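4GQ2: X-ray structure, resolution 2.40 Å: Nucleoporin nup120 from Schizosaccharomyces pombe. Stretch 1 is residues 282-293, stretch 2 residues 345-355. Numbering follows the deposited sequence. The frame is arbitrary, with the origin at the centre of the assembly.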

# COMPACT_ATOMS: atom_id res chain seq x y z
N LEU A 282 -25.45 31.67 22.29
CA LEU A 282 -26.32 30.50 22.14
C LEU A 282 -25.58 29.28 21.58
O LEU A 282 -26.20 28.35 21.06
CB LEU A 282 -27.56 30.84 21.28
CG LEU A 282 -27.43 31.64 19.98
CD1 LEU A 282 -26.99 30.78 18.81
CD2 LEU A 282 -28.76 32.32 19.66
N GLN A 283 -24.26 29.30 21.70
CA GLN A 283 -23.42 28.19 21.25
C GLN A 283 -23.56 27.01 22.22
O GLN A 283 -23.56 27.21 23.44
CB GLN A 283 -21.95 28.61 21.14
CG GLN A 283 -21.72 30.04 20.65
CD GLN A 283 -21.50 31.03 21.78
OE1 GLN A 283 -22.15 30.97 22.82
NE2 GLN A 283 -20.58 31.97 21.56
N SER A 284 -23.68 25.80 21.68
CA SER A 284 -23.91 24.62 22.50
C SER A 284 -22.68 23.71 22.57
O SER A 284 -22.23 23.16 21.56
CB SER A 284 -25.12 23.83 22.00
OG SER A 284 -25.48 22.84 22.94
N PHE A 285 -22.16 23.56 23.79
CA PHE A 285 -20.98 22.74 24.06
C PHE A 285 -20.97 22.32 25.54
O PHE A 285 -21.67 22.93 26.35
CB PHE A 285 -19.68 23.49 23.72
CG PHE A 285 -19.68 24.94 24.14
CD1 PHE A 285 -19.60 25.30 25.48
CD2 PHE A 285 -19.76 25.95 23.18
CE1 PHE A 285 -19.60 26.63 25.86
CE2 PHE A 285 -19.75 27.29 23.56
CZ PHE A 285 -19.67 27.63 24.90
N PRO A 286 -20.19 21.28 25.89
CA PRO A 286 -20.10 20.92 27.31
C PRO A 286 -19.41 22.00 28.15
O PRO A 286 -18.51 22.69 27.66
CB PRO A 286 -19.28 19.62 27.30
CG PRO A 286 -18.58 19.59 25.98
CD PRO A 286 -19.48 20.32 25.03
N TYR A 287 -19.86 22.15 29.39
CA TYR A 287 -19.33 23.13 30.33
C TYR A 287 -18.59 22.42 31.46
O TYR A 287 -17.75 23.02 32.13
CB TYR A 287 -20.46 23.95 30.94
CG TYR A 287 -20.92 25.13 30.13
CD1 TYR A 287 -21.91 24.99 29.16
CD2 TYR A 287 -20.39 26.40 30.35
CE1 TYR A 287 -22.35 26.08 28.43
CE2 TYR A 287 -20.82 27.50 29.62
CZ TYR A 287 -21.80 27.33 28.66
OH TYR A 287 -22.23 28.41 27.93
N LEU A 288 -18.93 21.15 31.67
CA LEU A 288 -18.39 20.39 32.79
C LEU A 288 -17.72 19.11 32.33
O LEU A 288 -18.17 18.45 31.40
CB LEU A 288 -19.51 20.04 33.78
CG LEU A 288 -20.20 21.15 34.57
CD1 LEU A 288 -21.25 20.53 35.50
CD2 LEU A 288 -19.20 21.98 35.37
N THR A 289 -16.62 18.76 33.01
CA THR A 289 -16.05 17.42 32.93
C THR A 289 -15.35 17.04 34.23
O THR A 289 -14.92 17.91 34.99
CB THR A 289 -15.08 17.26 31.73
OG1 THR A 289 -14.95 15.87 31.40
CG2 THR A 289 -13.70 17.85 32.05
N SER A 290 -15.24 15.74 34.49
CA SER A 290 -14.55 15.25 35.68
C SER A 290 -13.36 14.38 35.29
O SER A 290 -13.33 13.83 34.19
CB SER A 290 -15.50 14.48 36.59
OG SER A 290 -15.70 13.15 36.14
N ASP A 291 -12.38 14.26 36.19
CA ASP A 291 -11.21 13.45 35.92
C ASP A 291 -11.54 11.97 36.05
O ASP A 291 -12.36 11.57 36.88
CB ASP A 291 -10.01 13.85 36.79
CG ASP A 291 -10.25 13.61 38.26
OD1 ASP A 291 -11.25 14.13 38.80
OD2 ASP A 291 -9.43 12.91 38.89
N HIS A 292 -10.88 11.16 35.22
CA HIS A 292 -11.24 9.75 35.05
C HIS A 292 -10.67 8.84 36.11
O HIS A 292 -11.17 7.73 36.32
CB HIS A 292 -10.81 9.26 33.66
CG HIS A 292 -11.42 10.04 32.53
ND1 HIS A 292 -12.47 9.58 31.82
CD2 HIS A 292 -11.10 11.29 31.99
CE1 HIS A 292 -12.81 10.48 30.88
NE2 HIS A 292 -11.97 11.53 30.98
N THR A 293 -9.63 9.31 36.79
CA THR A 293 -8.96 8.51 37.81
C THR A 293 -9.76 8.49 39.13
O THR A 293 -10.32 7.46 39.50
CB THR A 293 -7.49 8.93 38.01
OG1 THR A 293 -7.05 8.62 39.34
CG2 THR A 293 -7.31 10.41 37.76
N TRP A 345 -13.60 31.12 16.93
CA TRP A 345 -13.28 29.78 17.42
C TRP A 345 -14.20 29.43 18.56
O TRP A 345 -14.41 30.24 19.48
CB TRP A 345 -11.85 29.70 17.92
CG TRP A 345 -10.79 29.57 16.85
CD1 TRP A 345 -10.00 30.59 16.31
CD2 TRP A 345 -10.33 28.34 16.18
NE1 TRP A 345 -9.13 30.09 15.37
CE2 TRP A 345 -9.28 28.76 15.24
CE3 TRP A 345 -10.69 27.00 16.24
CZ2 TRP A 345 -8.62 27.84 14.43
CZ3 TRP A 345 -10.01 26.09 15.41
CH2 TRP A 345 -9.01 26.50 14.53
N MET A 346 -14.76 28.22 18.53
CA MET A 346 -15.66 27.74 19.58
C MET A 346 -15.09 26.52 20.29
O MET A 346 -14.45 25.67 19.68
CB MET A 346 -17.03 27.39 19.01
CG MET A 346 -17.87 28.58 18.60
SD MET A 346 -19.59 28.12 18.28
CE MET A 346 -20.15 29.55 17.35
N LEU A 347 -15.36 26.44 21.59
CA LEU A 347 -15.05 25.25 22.35
C LEU A 347 -15.91 24.10 21.84
O LEU A 347 -17.13 24.23 21.74
CB LEU A 347 -15.31 25.48 23.84
CG LEU A 347 -14.97 24.31 24.77
CD1 LEU A 347 -13.50 23.98 24.64
CD2 LEU A 347 -15.33 24.62 26.21
N SER A 348 -15.26 22.99 21.50
CA SER A 348 -15.98 21.79 21.11
C SER A 348 -16.13 20.84 22.30
O SER A 348 -17.21 20.31 22.54
CB SER A 348 -15.27 21.08 19.95
OG SER A 348 -15.71 19.74 19.82
N ASP A 349 -15.04 20.64 23.04
CA ASP A 349 -15.02 19.66 24.12
C ASP A 349 -13.72 19.80 24.89
O ASP A 349 -12.80 20.49 24.44
CB ASP A 349 -15.14 18.25 23.54
CG ASP A 349 -15.63 17.23 24.55
OD1 ASP A 349 -15.82 17.57 25.74
OD2 ASP A 349 -15.83 16.06 24.15
N PHE A 350 -13.64 19.16 26.05
CA PHE A 350 -12.41 19.13 26.84
C PHE A 350 -12.41 17.98 27.84
O PHE A 350 -13.47 17.46 28.20
CB PHE A 350 -12.13 20.50 27.51
CG PHE A 350 -13.16 20.91 28.53
CD1 PHE A 350 -14.39 21.42 28.14
CD2 PHE A 350 -12.89 20.80 29.89
CE1 PHE A 350 -15.34 21.80 29.08
CE2 PHE A 350 -13.83 21.18 30.84
CZ PHE A 350 -15.06 21.68 30.43
N GLN A 351 -11.22 17.56 28.26
CA GLN A 351 -11.09 16.49 29.26
C GLN A 351 -10.17 16.93 30.39
O GLN A 351 -9.38 17.87 30.23
CB GLN A 351 -10.55 15.20 28.64
CG GLN A 351 -11.42 14.57 27.58
CD GLN A 351 -12.57 13.78 28.16
OE1 GLN A 351 -12.45 12.58 28.40
NE2 GLN A 351 -13.70 14.44 28.39
N LEU A 352 -10.25 16.24 31.52
CA LEU A 352 -9.41 16.52 32.68
C LEU A 352 -8.79 15.24 33.24
O LEU A 352 -9.48 14.23 33.40
CB LEU A 352 -10.22 17.24 33.77
CG LEU A 352 -9.59 17.53 35.13
CD1 LEU A 352 -8.51 18.60 35.02
CD2 LEU A 352 -10.66 17.95 36.12
N ILE A 353 -7.49 15.29 33.51
CA ILE A 353 -6.75 14.13 34.01
C ILE A 353 -5.82 14.51 35.16
O ILE A 353 -4.93 15.35 34.99
CB ILE A 353 -5.94 13.44 32.88
CG1 ILE A 353 -6.84 13.00 31.71
CG2 ILE A 353 -5.16 12.23 33.40
CD1 ILE A 353 -6.92 13.99 30.57
N SER A 354 -6.03 13.90 36.32
CA SER A 354 -5.10 14.02 37.45
C SER A 354 -4.15 12.82 37.48
O SER A 354 -4.52 11.72 37.07
CB SER A 354 -5.84 14.16 38.78
OG SER A 354 -6.70 13.07 39.03
N SER A 355 -2.94 13.03 37.98
CA SER A 355 -1.85 12.07 37.78
C SER A 355 -1.66 11.00 38.87
O SER A 355 -0.65 10.28 38.86
CB SER A 355 -0.53 12.81 37.52
OG SER A 355 -0.30 13.80 38.51
O HOH W 1 -12.55 14.78 31.51

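The two stretches run side by side in roughly the same direction: the axes of strand 288-290 and strand 346-354 cross at -28° and approach to 6.0 Å. The offset between facing residues holds at 63 from Gln283 to Pro286, then slips to 62 at Thr289 and 61 at Asp291. The CA to CA spacing is widest between Gln283 and Met346 (8.0 Å), stays near 6 Å from Phe285 to Thr289 (5.9 Å between Phe285 CA and Ser348 CA), and is smallest between Asp291 and Leu352 (4.8 Å), yet no direct backbone N-H to O hydrogen bond links them. Side chains, one water and a CA-H...O contact make the connection across 812 Å² of buried surface.

Leu282 lies out of reach, so contact begins at Gln283, whose CG sits 3.7 Å from Met346 CE. This is a single apolar touch, and the high B factors of Gln283 advise against reading more into it. Ser284 points away. Phe285 points toward stretch 2: its CB is 3.3 Å from Leu347 O, while Leu347 CB lies over one face of the ring. The side chains meet at Phe285 CD1 and Leu347 CD2, 4.4 Å apart, a loose apolar contact.

Pro286 continues the packing with its own ring, placing CD 3.4 Å from Ser348 O and CG 3.4 Å from Asp349 OD1. Asp349 OD1 also accepts a hydrogen bond from Phe350 N (2.7 Å), which ties the carboxylate back to its own strand. Although the CB of Phe350 points sideways, the end of its ring reaches stretch 1. Two carbonyls lie at the ring edge, near its plane: Pro286 O is 3.6 Å from Phe350 CE1, and Tyr287 O is 3.5 Å from Phe350 CZ. That placement suits the slightly positive ring hydrogens. Tyr287 and Leu288 turn their own side chains away.

Thr289 points toward stretch 2 and loses 85 Å² to it, the largest share of any residue here. Its methyl CG2 packs 3.5 Å from Phe350 CE2 and 3.9 Å from Leu352 CB, and its hydroxyl serves a polar role. Water 1 lies 2.6 Å from Thr289 OG1, donates to Ser290 O (2.9 Å) and accepts from Leu352 N (2.7 Å), so it bridges the two backbones where they do not bond directly.

At Asp291 the CA-H...O contact appears: CA is 3.2 Å from Leu352 O, with an angle of 154° at the hydrogen. Farther out, Ser354 OG donates to Asp291 OD2 at 2.7 Å, a short bond to a charged acceptor.

The CB of His292 points sideways, but its imidazole reaches back, and NE2 donates to Gln351 OE1 at 2.8 Å. The 130° angle at the hydrogen shows that this bond is bent. Gln351 NE2 meanwhile donates to Phe350 O at 3.0 Å and 163°, steadying the amide that receives the histidine. Thr293 closes the interface, its CG2 lying 3.0 Å from Ser354 OG, a tight contact rather than a hydrogen bond because a methyl carbon faces the hydroxyl.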